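PDB 5FOC: leucyl-trna synthetase from Plasmodium falciparum, which probably removes wrong amino acids from mischarged tRNA through the editing domain present here, while the full-length enzyme joins leucine to its tRNA at the cost of ATP. Local coordinates for residues 150-156 / 196-200; 248-252 / 370-374; 295-301 / 339-344; 307-311 / 332-336. The protein carries 2 engineered substitutions. All blocks are in the same frame, centred on the assembly; numbering follows the deposited sequence. Where two conformers were deposited one is given.

In the fold
Contacts 1 and 2 both reach the large mixed sheet. Contacts 3 and 4 belong to a more helical region farther out, and contacts 1 and 4 lie on opposite sides of the chain's centre. F370 of contact 2 packs on F153 and Q156 of contact 1. L300 of contact 3 packs on T307 and K335 of contact 4. Contact 4 is buried and mixes apolar packing with one amide-hydroxyl bond. The other three are partly buried. Contact 3 is held mainly by paired strand backbones, contact 1 by a backbone bond and, less surely, an amide pair beside apolar packing, and contact 2 by the side-chain carboxylate of the last residue.

Contact 1. Residues 150-156 / 196-200; sequences TLGFDKQ and QGIIP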
loop_
_atom_site.group_PDB
_atom_site.type_symbol
_atom_site.label_atom_id
_atom_site.label_comp_id
_atom_site.label_asym_id
_atom_site.label_seq_id
_atom_site.Cartn_x
_atom_site.Cartn_y
_atom_site.Cartn_z
ATOM N N THR A 150 4.240 -12.819 0.985
ATOM C CA THR A 150 4.974 -13.503 2.037
ATOM C C THR A 150 4.230 -13.388 3.383
ATOM O O THR A 150 3.526 -12.383 3.654
ATOM C CB THR A 150 6.406 -12.928 2.185
ATOM O OG1 THR A 150 7.163 -13.877 2.910
ATOM C CG2 THR A 150 6.391 -11.628 2.890
ATOM N N LEU A 151 4.369 -14.414 4.206
ATOM C CA LEU A 151 3.670 -14.502 5.474
ATOM C C LEU A 151 4.417 -13.735 6.560
ATOM O O LEU A 151 5.672 -13.758 6.554
ATOM C CB LEU A 151 3.488 -15.971 5.877
ATOM C CG LEU A 151 2.421 -16.837 5.128
ATOM C CD1 LEU A 151 2.668 -18.305 5.372
ATOM C CD2 LEU A 151 1.079 -16.381 5.648
ATOM N N GLY A 152 3.725 -13.025 7.424
ATOM C CA GLY A 152 4.406 -12.281 8.487
ATOM C C GLY A 152 3.543 -12.114 9.701
ATOM O O GLY A 152 2.367 -12.588 9.753
ATOM N N PHE A 153 4.102 -11.398 10.651
ATOM C CA PHE A 153 3.517 -11.241 11.955
ATOM C C PHE A 153 2.621 -10.016 12.018
ATOM O O PHE A 153 2.856 -9.002 11.335
ATOM C CB PHE A 153 4.625 -11.075 12.994
ATOM C CG PHE A 153 5.635 -12.212 13.008
ATOM C CD1 PHE A 153 5.278 -13.440 13.550
ATOM C CD2 PHE A 153 6.911 -12.059 12.482
ATOM C CE1 PHE A 153 6.136 -14.507 13.563
ATOM C CE2 PHE A 153 7.819 -13.127 12.522
ATOM C CZ PHE A 153 7.429 -14.355 13.055
ATOM N N ASP A 154 1.615 -10.113 12.891
ATOM C CA ASP A 154 0.669 -9.025 13.103
ATOM C C ASP A 154 1.252 -7.937 13.972
ATOM O O ASP A 154 0.855 -6.779 13.840
ATOM C CB ASP A 154 -0.648 -9.542 13.716
ATOM C CG ASP A 154 -1.796 -8.552 13.551
ATOM O OD1 ASP A 154 -2.136 -8.200 12.388
ATOM O OD2 ASP A 154 -2.345 -8.120 14.590
ATOM N N LYS A 155 2.172 -8.334 14.858
ATOM C CA LYS A 155 2.895 -7.455 15.772
ATOM C C LYS A 155 4.383 -7.746 15.609
ATOM O O LYS A 155 4.756 -8.898 15.440
ATOM C CB LYS A 155 2.454 -7.781 17.197
ATOM C CG LYS A 155 3.022 -6.861 18.252
ATOM C CD LYS A 155 2.217 -6.916 19.542
ATOM C CE LYS A 155 2.260 -8.289 20.176
ATOM N NZ LYS A 155 1.904 -8.177 21.608
ATOM N N GLN A 156 5.229 -6.717 15.650
ATOM C CA GLN A 156 6.651 -6.893 15.336
ATOM C C GLN A 156 7.456 -7.172 16.584
ATOM O O GLN A 156 7.096 -8.089 17.326
ATOM C CB GLN A 156 7.210 -5.719 14.529
ATOM C CG GLN A 156 7.713 -4.504 15.285
ATOM C CD GLN A 156 8.302 -3.475 14.331
ATOM O OE1 GLN A 156 7.579 -2.693 13.734
ATOM N NE2 GLN A 156 9.633 -3.463 14.194
ATOM N N GLN A 196 13.299 -5.856 10.789
ATOM C CA GLN A 196 12.298 -5.181 11.653
ATOM C C GLN A 196 11.428 -6.158 12.437
ATOM O O GLN A 196 10.582 -5.729 13.235
ATOM C CB GLN A 196 11.315 -4.285 10.831
ATOM C CG GLN A 196 11.762 -2.866 10.491
ATOM C CD GLN A 196 12.233 -2.060 11.697
ATOM O OE1 GLN A 196 11.456 -1.748 12.609
ATOM N NE2 GLN A 196 13.514 -1.696 11.692
ATOM N N GLY A 197 11.564 -7.456 12.199
ATOM C CA GLY A 197 10.679 -8.450 12.853
ATOM C C GLY A 197 9.261 -8.550 12.350
ATOM O O GLY A 197 8.397 -9.088 13.055
ATOM N N ILE A 198 9.017 -8.037 11.149
ATOM C CA ILE A 198 7.675 -8.051 10.542
ATOM C C ILE A 198 7.449 -9.344 9.775
ATOM O O ILE A 198 6.321 -9.828 9.735
ATOM C CB ILE A 198 7.462 -6.816 9.637
ATOM C CG1 ILE A 198 7.661 -5.547 10.492
ATOM C CG2 ILE A 198 6.070 -6.862 8.957
ATOM C CD1 ILE A 198 7.750 -4.242 9.733
ATOM N N ILE A 199 8.467 -9.888 9.127
ATOM C CA ILE A 199 8.373 -11.202 8.490
ATOM C C ILE A 199 9.527 -12.067 8.960
ATOM O O ILE A 199 10.550 -11.494 9.382
ATOM C CB ILE A 199 8.351 -11.106 6.954
ATOM C CG1 ILE A 199 9.731 -10.716 6.373
ATOM C CG2 ILE A 199 7.271 -10.119 6.483
ATOM C CD1 ILE A 199 9.781 -10.738 4.859
ATOM N N PRO A 200 9.418 -13.387 8.893
ATOM C CA PRO A 200 10.485 -14.293 9.222
ATOM C C PRO A 200 11.367 -14.585 8.033
ATOM O O PRO A 200 11.020 -14.273 6.896
ATOM C CB PRO A 200 9.765 -15.554 9.624
ATOM C CG PRO A 200 8.543 -15.525 8.786
ATOM C CD PRO A 200 8.137 -14.108 8.653
#
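F153 N donates to I198 O at 2.9 Å, with an angle of 164° at the hydrogen. The N-H comes in tilted from the carbonyl plane. This bond ties the loop 196-200 to the chain just where strand 146-152 ends. A second, less certain bond runs between two glutamine amides, Q156 NE2 giving a hydrogen to Q196 OE1 at 3.0 Å. It is doubtful because Q196 was deposited in two conformers. In the one described, the acceptor lies in the amide plane of Q156, but the donor sits above the carbonyl plane of Q196, as the two amides are turned 80° apart. Q156 CG stands between its backbone N and carbonyl carbon (chi1 86°), and the extended chain beyond it carries the amide across to Q196.

The F153 ring lies obliquely beside the 197-200 backbone. Its CD2 is 3.4 Å from G197 O, while CE2 reaches P200 CD at 4.0 Å. P200 CD also rests 3.3 Å from L151 O. T150 CG2 meets I199 CG2 at 4.0 Å, the two side chains crossing at about a right angle. T150 OG1 is bonded to F213 O. Q156 CB touches I198 CG1 at 4.1 Å.

L193 of helix 190-195 and Y183 of strand 181-185 pack on I198 and I199. G197 has positive phi and takes part in two bonds back into the last turn. The loop thus leaves helix 190-195 through a Schellman motif.

Contact 2. Residues 248-252 / 370-374; sequences MNIST and FLYSE
The Y372 ring packs obliquely on S251, its CE1 lying 3.8 Å from S251 CA. S251 OG is equally near CE1, but the hydroxyl's hydrogen-bond partner is S126 OG. Y372 CG is anti to the backbone N (chi1 172°), which sends the ring toward the loop 248-252.

The polar link is made by E374, the last residue of this construct. S251 N donates to E374 OE2 at 2.8 Å, with a nearly straight angle of 168°. It meets the carboxylate on its syn side, somewhat out of its plane. The other oxygen is taken within segment 370-374: Y372 OH gives its hydrogen to E374 OE1 at 2.7 Å, approaching from above the carboxylate plane. N188 ND2 bonds to the same OE1. Both carboxylate oxygens are therefore engaged, and the group's rotation is restrained. OE2 also lies 3.6 Å from I250 CA.

S251 O bonds to N188 as well, so one asparagine joins the loop and the chain end. Strand 7-15 pairs antiparallel with strand 369-373, and its L10 touches both S251 and Y372. Helix 190-195 adds L193 against Y372 and N192 against E374.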
loop_
_atom_site.group_PDB
_atom_site.type_symbol
_atom_site.label_atom_id
_atom_site.label_comp_id
_atom_site.label_asym_id
_atom_site.label_seq_id
_atom_site.Cartn_x
_atom_site.Cartn_y
_atom_site.Cartn_z
ATOM N N MET A 248 10.694 1.480 -7.176
ATOM C CA MET A 248 10.810 0.177 -6.564
ATOM C C MET A 248 11.956 0.016 -5.574
ATOM O O MET A 248 11.991 -0.949 -4.842
ATOM C CB MET A 248 10.874 -0.879 -7.646
ATOM C CG MET A 248 9.598 -0.950 -8.493
ATOM S SD MET A 248 7.971 -0.907 -7.661
ATOM C CE MET A 248 7.901 -2.507 -6.863
ATOM N N ASN A 249 12.845 0.992 -5.515
ATOM C CA ASN A 249 13.893 1.002 -4.519
ATOM C C ASN A 249 13.537 1.761 -3.234
ATOM O O ASN A 249 14.367 1.827 -2.334
ATOM C CB ASN A 249 15.223 1.490 -5.115
ATOM C CG ASN A 249 15.169 2.917 -5.627
ATOM O OD1 ASN A 249 14.119 3.431 -5.985
ATOM N ND2 ASN A 249 16.309 3.547 -5.706
ATOM N N ILE A 250 12.279 2.197 -3.081
ATOM C CA ILE A 250 11.855 2.959 -1.923
ATOM C C ILE A 250 10.788 2.141 -1.173
ATOM O O ILE A 250 9.721 1.796 -1.772
ATOM C CB ILE A 250 11.273 4.315 -2.342
ATOM C CG1 ILE A 250 12.339 5.197 -3.033
ATOM C CG2 ILE A 250 10.597 5.013 -1.151
ATOM C CD1 ILE A 250 13.480 5.494 -2.142
ATOM N N SER A 251 11.070 1.787 0.072
ATOM C CA SER A 251 10.124 1.131 0.965
ATOM C C SER A 251 9.441 -0.072 0.275
ATOM O O SER A 251 10.067 -0.879 -0.383
ATOM C CB SER A 251 9.150 2.183 1.497
ATOM O OG SER A 251 8.389 1.705 2.577
ATOM N N THR A 252 8.104 -0.169 0.457
ATOM C CA THR A 252 7.374 -1.338 -0.038
ATOM C C THR A 252 6.724 -1.211 -1.428
ATOM O O THR A 252 6.189 -2.226 -1.925
ATOM C CB THR A 252 6.164 -1.623 0.913
ATOM O OG1 THR A 252 5.347 -0.461 0.973
ATOM C CG2 THR A 252 6.636 -1.922 2.302
ATOM N N PHE A 370 3.294 -0.349 11.149
ATOM C CA PHE A 370 4.652 -0.588 11.632
ATOM C C PHE A 370 5.519 0.604 11.286
ATOM O O PHE A 370 5.277 1.307 10.315
ATOM C CB PHE A 370 5.277 -1.787 10.939
ATOM C CG PHE A 370 4.487 -3.060 11.056
ATOM C CD1 PHE A 370 4.476 -3.802 12.242
ATOM C CD2 PHE A 370 3.767 -3.526 9.979
ATOM C CE1 PHE A 370 3.780 -4.998 12.338
ATOM C CE2 PHE A 370 3.059 -4.715 10.083
ATOM C CZ PHE A 370 3.048 -5.440 11.264
ATOM N N LEU A 371 6.552 0.789 12.109
ATOM C CA LEU A 371 7.653 1.669 11.718
ATOM C C LEU A 371 8.636 0.852 10.900
ATOM O O LEU A 371 8.837 -0.313 11.199
ATOM C CB LEU A 371 8.320 2.283 12.937
ATOM C CG LEU A 371 7.423 3.161 13.827
ATOM C CD1 LEU A 371 8.172 3.821 14.989
ATOM C CD2 LEU A 371 6.655 4.225 13.034
ATOM N N TYR A 372 9.195 1.472 9.860
ATOM C CA TYR A 372 10.105 0.835 8.903
ATOM C C TYR A 372 11.202 1.811 8.460
ATOM O O TYR A 372 10.906 2.981 8.117
ATOM C CB TYR A 372 9.317 0.435 7.652
ATOM C CG TYR A 372 10.100 -0.081 6.467
ATOM C CD1 TYR A 372 10.612 0.792 5.509
ATOM C CD2 TYR A 372 10.319 -1.432 6.278
ATOM C CE1 TYR A 372 11.360 0.329 4.418
ATOM C CE2 TYR A 372 10.998 -1.912 5.163
ATOM C CZ TYR A 372 11.566 -1.015 4.255
ATOM O OH TYR A 372 12.294 -1.433 3.154
ATOM N N SER A 373 12.449 1.293 8.431
ATOM C CA SER A 373 13.646 1.988 7.959
ATOM C C SER A 373 14.397 1.139 6.951
ATOM O O SER A 373 14.357 -0.082 7.017
ATOM C CB SER A 373 14.626 2.276 9.124
ATOM O OG SER A 373 14.029 3.171 10.045
ATOM N N GLU A 374 15.164 1.783 6.068
ATOM C CA GLU A 374 16.038 1.019 5.155
ATOM C C GLU A 374 17.312 1.737 4.827
ATOM O O GLU A 374 17.389 2.916 5.091
ATOM C CB GLU A 374 15.314 0.683 3.869
ATOM C CG GLU A 374 14.815 1.911 3.134
ATOM C CD GLU A 374 13.852 1.597 1.960
ATOM O OE1 GLU A 374 13.580 0.405 1.682
ATOM O OE2 GLU A 374 13.456 2.569 1.274
ATOM O OXT GLU A 374 18.245 1.138 4.284
#

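Contact 3. Residues 295-301 / 339-344; sequences ESCIELP and EGIMTV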
loop_
_atom_site.group_PDB
_atom_site.type_symbol
_atom_site.label_atom_id
_atom_site.label_comp_id
_atom_site.label_asym_id
_atom_site.label_seq_id
_atom_site.Cartn_x
_atom_site.Cartn_y
_atom_site.Cartn_z
ATOM N N GLU A 295 -11.019 13.121 2.284
ATOM C CA GLU A 295 -11.309 14.119 3.276
ATOM C C GLU A 295 -9.947 14.757 3.654
ATOM O O GLU A 295 -9.086 14.050 4.083
ATOM C CB GLU A 295 -11.924 13.505 4.515
ATOM C CG GLU A 295 -12.381 14.511 5.548
ATOM C CD GLU A 295 -13.648 15.233 5.159
ATOM O OE1 GLU A 295 -14.602 14.569 4.643
ATOM O OE2 GLU A 295 -13.671 16.472 5.363
ATOM N N SER A 296 -9.828 16.053 3.449
ATOM C CA SER A 296 -8.553 16.772 3.741
ATOM C C SER A 296 -8.313 16.777 5.244
ATOM O O SER A 296 -9.212 17.088 6.058
ATOM C CB SER A 296 -8.626 18.186 3.205
ATOM O OG SER A 296 -7.348 18.820 3.320
ATOM N N CYS A 297 -7.096 16.384 5.616
ATOM C CA CYS A 297 -6.675 16.266 7.015
ATOM C C CYS A 297 -5.847 17.466 7.518
ATOM O O CYS A 297 -5.710 17.597 8.714
ATOM C CB CYS A 297 -5.849 14.977 7.232
ATOM S SG CYS A 297 -6.852 13.500 6.869
ATOM N N ILE A 298 -5.449 18.326 6.591
ATOM C CA ILE A 298 -4.431 19.370 6.900
ATOM C C ILE A 298 -4.835 20.683 6.239
ATOM O O ILE A 298 -5.026 20.736 5.024
ATOM C CB ILE A 298 -3.000 18.998 6.429
ATOM C CG1 ILE A 298 -2.494 17.729 7.118
ATOM C CG2 ILE A 298 -1.996 20.130 6.798
ATOM C CD1 ILE A 298 -1.245 17.125 6.527
ATOM N N GLU A 299 -4.873 21.751 7.037
ATOM C CA GLU A 299 -5.082 23.083 6.507
ATOM C C GLU A 299 -3.799 23.919 6.698
ATOM O O GLU A 299 -3.071 23.762 7.680
ATOM C CB GLU A 299 -6.267 23.784 7.136
ATOM C CG GLU A 299 -6.199 24.069 8.617
ATOM C CD GLU A 299 -7.299 25.008 9.066
ATOM O OE1 GLU A 299 -8.189 25.334 8.249
ATOM O OE2 GLU A 299 -7.289 25.405 10.244
ATOM N N LEU A 300 -3.519 24.765 5.730
ATOM C CA LEU A 300 -2.374 25.660 5.823
ATOM C C LEU A 300 -2.963 27.036 6.021
ATOM O O LEU A 300 -3.982 27.374 5.390
ATOM C CB LEU A 300 -1.503 25.606 4.576
ATOM C CG LEU A 300 -0.536 24.412 4.536
ATOM C CD1 LEU A 300 0.145 24.342 3.199
ATOM C CD2 LEU A 300 0.479 24.524 5.654
ATOM N N PRO A 301 -2.362 27.817 6.930
ATOM C CA PRO A 301 -2.834 29.190 7.128
ATOM C C PRO A 301 -2.837 29.964 5.804
ATOM O O PRO A 301 -1.954 29.772 4.982
ATOM C CB PRO A 301 -1.800 29.773 8.109
ATOM C CG PRO A 301 -1.164 28.596 8.746
ATOM C CD PRO A 301 -1.134 27.538 7.697
ATOM N N GLU A 339 3.828 23.965 9.394
ATOM C CA GLU A 339 2.860 25.020 9.426
ATOM C C GLU A 339 1.432 24.503 9.420
ATOM O O GLU A 339 0.532 25.263 9.684
ATOM C CB GLU A 339 3.047 25.964 8.236
ATOM C CG GLU A 339 4.370 26.674 8.234
ATOM C CD GLU A 339 4.562 27.537 7.004
ATOM O OE1 GLU A 339 3.612 28.205 6.570
ATOM O OE2 GLU A 339 5.675 27.541 6.444
ATOM N N GLY A 340 1.274 23.210 9.200
ATOM C CA GLY A 340 -0.087 22.680 8.988
ATOM C C GLY A 340 -0.842 22.568 10.302
ATOM O O GLY A 340 -0.222 22.363 11.369
ATOM N N ILE A 341 -2.184 22.651 10.209
ATOM C CA ILE A 341 -3.086 22.406 11.337
ATOM C C ILE A 341 -3.981 21.242 10.913
ATOM O O ILE A 341 -4.518 21.246 9.805
ATOM C CB ILE A 341 -3.951 23.642 11.669
ATOM C CG1 ILE A 341 -3.042 24.840 12.004
ATOM C CG2 ILE A 341 -4.899 23.364 12.829
ATOM C CD1 ILE A 341 -3.725 26.184 11.939
ATOM N N MET A 342 -4.099 20.257 11.786
ATOM C CA MET A 342 -5.008 19.119 11.545
ATOM C C MET A 342 -6.480 19.513 11.605
ATOM O O MET A 342 -6.921 20.274 12.479
ATOM C CB MET A 342 -4.747 18.027 12.563
ATOM C CG MET A 342 -3.319 17.462 12.613
ATOM S SD MET A 342 -2.592 16.964 11.066
ATOM C CE MET A 342 -3.773 15.657 10.635
ATOM N N THR A 343 -7.247 18.912 10.704
ATOM C CA THR A 343 -8.693 19.213 10.568
ATOM C C THR A 343 -9.665 18.021 10.801
ATOM O O THR A 343 -10.910 18.145 10.600
ATOM C CB THR A 343 -8.982 19.803 9.181
ATOM O OG1 THR A 343 -8.577 18.865 8.182
ATOM C CG2 THR A 343 -8.263 21.129 8.992
ATOM N N VAL A 344 -9.107 16.896 11.231
ATOM C CA VAL A 344 -9.859 15.620 11.403
ATOM C C VAL A 344 -9.649 15.010 12.766
ATOM O O VAL A 344 -8.551 15.183 13.375
ATOM C CB VAL A 344 -9.465 14.594 10.307
ATOM C CG1 VAL A 344 -9.914 15.124 8.940
ATOM C CG2 VAL A 344 -7.942 14.305 10.326
HETATM O O HOH W 1 -8.473 22.977 12.178
#
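E299 and I341 form an antiparallel hydrogen-bonded pair. E299 N reaches I341 O at 2.8 Å and I341 N reaches E299 O at 2.9 Å, both donors in the carbonyl plane of the acceptor. Next to them, I298 and M342 make a non-hydrogen-bonded pair. One residue further, beyond the I298-M342 pair, T343 N donates to C297 O at 2.8 Å. This donor stands 47° above the carbonyl plane, unlike the two in-plane bonds of the E299-I341 pair; C297 and T343 lie just beyond the strands. T343 OG1 adds a weak bond to S296 O.

The two faces of this small sheet differ. On the face of E299 and I341, E299 CG packs against T343 CG2 at 3.6 Å. E299 CG sits between its backbone N and carbonyl carbon (chi1 63°), which lays the side chain over T343 and I341. A water donates to M342 O and weakly to E299 OE2. On the I298 face, M342 is bent at chi2 and chi3, and the fold brings its SD to 4.0 Å from I298 CG1. Outside the strand pairs, C297 SG meets V344 CG2 at 3.7 Å and L300 CD2 touches G340 CA at 3.9 Å.

D261 positions the start of 295-301, accepting from both S296 OG and C297 N. The salt bridge of E295 is to K234. Helix 325-339 passes into strand 341-342 through G340. Helix 352-365 touches I298 and M342 through T352, and M342 also through C355.

Contact 4. Residues 307-311 / 332-336; sequences TGKYY and LYKKQ
L332 and the Y311 ring cross obliquely, L332 CD1 lying 3.6 Å from Y311 CD2 and almost as near CE2. With L332 CG anti to the backbone N (chi1 178°), CD1 is placed against the ring. Y311 is held from another direction by its neighbour: Y310 CD2 sits over the centre of the Y311 ring, 3.7 Å above its plane. The ring is thus packed by its own helix as well as by the leucine.

At the far end of the tyrosine, Y311 OH lies 3.4 Å from K335 CE. The two side chains cross at about a right angle, and the lysine offers its methylene groups. The charged end bends off at chi4, where K335 NZ makes a salt bridge with E339 in the same helix.

T307 and Q336 slide past each other in opposite directions. Q336 NE2 donates to T307 OG1 at 2.9 Å. The hydroxyl lies in the amide plane, though the angle at the hydrogen is only 144°. NE2 also bonds to D261 O, and OE1 accepts from K129 NZ. With three partners the buried amide is held firmly at both its polar atoms. T307 OG1 is 3.9 Å from L332 CD1, so the polar and apolar patches adjoin.

The axes of segments 307-311 and 332-336 come no nearer than 11.9 Å, with 135° between their directions, and side chains from both helices bridge the gap. T263 of helix 263-274 touches Y311 and L332. The arrangement is a buried packing of two helices that cross steeply, running broadly in opposite senses, in the editing domain of this synthetase.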
loop_
_atom_site.group_PDB
_atom_site.type_symbol
_atom_site.label_atom_id
_atom_site.label_comp_id
_atom_site.label_asym_id
_atom_site.label_seq_id
_atom_site.Cartn_x
_atom_site.Cartn_y
_atom_site.Cartn_z
ATOM N N THR A 307 -4.780 21.198 0.095
ATOM C CA THR A 307 -3.548 21.772 -0.360
ATOM C C THR A 307 -2.897 21.019 -1.536
ATOM O O THR A 307 -2.108 21.614 -2.295
ATOM C CB THR A 307 -2.530 22.001 0.821
ATOM O OG1 THR A 307 -2.172 20.768 1.423
ATOM C CG2 THR A 307 -3.127 22.892 1.893
ATOM N N GLY A 308 -3.204 19.739 -1.702
ATOM C CA GLY A 308 -2.703 18.991 -2.831
ATOM C C GLY A 308 -3.154 19.588 -4.143
ATOM O O GLY A 308 -2.358 19.782 -5.045
ATOM N N LYS A 309 -4.464 19.852 -4.247
ATOM C CA LYS A 309 -5.046 20.525 -5.400
ATOM C C LYS A 309 -4.494 21.956 -5.523
ATOM O O LYS A 309 -4.164 22.405 -6.613
ATOM C CB LYS A 309 -6.577 20.568 -5.266
ATOM C CG LYS A 309 -7.301 21.195 -6.450
ATOM C CD LYS A 309 -8.817 21.163 -6.293
ATOM C CE LYS A 309 -9.400 22.026 -7.385
ATOM N NZ LYS A 309 -10.867 22.157 -7.402
ATOM N N TYR A 310 -4.445 22.678 -4.413
ATOM C CA TYR A 310 -3.959 24.073 -4.428
ATOM C C TYR A 310 -2.564 24.185 -5.091
ATOM O O TYR A 310 -2.380 25.028 -5.945
ATOM C CB TYR A 310 -3.920 24.671 -3.016
ATOM C CG TYR A 310 -3.459 26.101 -2.992
ATOM C CD1 TYR A 310 -4.358 27.154 -3.143
ATOM C CD2 TYR A 310 -2.101 26.411 -2.818
ATOM C CE1 TYR A 310 -3.924 28.479 -3.142
ATOM C CE2 TYR A 310 -1.667 27.721 -2.799
ATOM C CZ TYR A 310 -2.581 28.747 -2.968
ATOM O OH TYR A 310 -2.123 30.045 -2.935
ATOM N N TYR A 311 -1.617 23.328 -4.706
ATOM C CA TYR A 311 -0.252 23.355 -5.313
ATOM C C TYR A 311 -0.173 22.748 -6.718
ATOM O O TYR A 311 0.639 23.192 -7.532
ATOM C CB TYR A 311 0.808 22.788 -4.366
ATOM C CG TYR A 311 1.035 23.767 -3.245
ATOM C CD1 TYR A 311 1.830 24.928 -3.438
ATOM C CD2 TYR A 311 0.393 23.625 -2.021
ATOM C CE1 TYR A 311 2.004 25.871 -2.415
ATOM C CE2 TYR A 311 0.593 24.554 -0.978
ATOM C CZ TYR A 311 1.378 25.686 -1.183
ATOM O OH TYR A 311 1.559 26.612 -0.153
ATOM N N LEU A 332 5.928 20.982 -0.240
ATOM C CA LEU A 332 4.632 20.843 0.442
ATOM C C LEU A 332 4.748 19.986 1.707
ATOM O O LEU A 332 4.162 20.310 2.733
ATOM C CB LEU A 332 3.564 20.261 -0.502
ATOM C CG LEU A 332 2.197 20.018 0.114
ATOM C CD1 LEU A 332 1.553 21.334 0.505
ATOM C CD2 LEU A 332 1.313 19.240 -0.879
ATOM N N TYR A 333 5.545 18.921 1.645
ATOM C CA TYR A 333 5.767 18.086 2.814
ATOM C C TYR A 333 6.278 18.895 3.999
ATOM O O TYR A 333 5.781 18.782 5.113
ATOM C CB TYR A 333 6.711 16.949 2.453
ATOM C CG TYR A 333 7.244 16.109 3.584
ATOM C CD1 TYR A 333 6.542 15.038 4.103
ATOM C CD2 TYR A 333 8.528 16.370 4.103
ATOM C CE1 TYR A 333 7.063 14.264 5.124
ATOM C CE2 TYR A 333 9.075 15.595 5.130
ATOM C CZ TYR A 333 8.346 14.527 5.632
ATOM O OH TYR A 333 8.835 13.737 6.651
ATOM N N LYS A 334 7.320 19.714 3.731
ATOM C CA LYS A 334 7.959 20.532 4.801
ATOM C C LYS A 334 6.998 21.630 5.311
ATOM O O LYS A 334 6.836 21.857 6.500
ATOM C CB LYS A 334 9.298 21.074 4.269
ATOM C CG LYS A 334 10.430 20.051 4.402
ATOM C CD LYS A 334 11.778 20.612 3.936
ATOM C CE LYS A 334 12.791 19.497 3.627
ATOM N NZ LYS A 334 12.460 18.686 2.410
ATOM N N LYS A 335 6.228 22.202 4.390
ATOM C CA LYS A 335 5.293 23.247 4.755
ATOM C C LYS A 335 4.153 22.711 5.620
ATOM O O LYS A 335 3.797 23.295 6.623
ATOM C CB LYS A 335 4.736 23.922 3.511
ATOM C CG LYS A 335 3.991 25.206 3.795
ATOM C CD LYS A 335 3.908 26.062 2.543
ATOM C CE LYS A 335 3.096 27.322 2.773
ATOM N NZ LYS A 335 3.805 28.331 3.603
ATOM N N GLN A 336 3.517 21.623 5.178
ATOM C CA GLN A 336 2.529 20.970 6.051
ATOM C C GLN A 336 3.077 20.582 7.440
ATOM O O GLN A 336 2.420 20.782 8.461
ATOM C CB GLN A 336 1.981 19.726 5.356
ATOM C CG GLN A 336 1.125 20.040 4.137
ATOM C CD GLN A 336 0.643 18.767 3.469
ATOM O OE1 GLN A 336 1.169 17.669 3.741
ATOM N NE2 GLN A 336 -0.349 18.898 2.579
#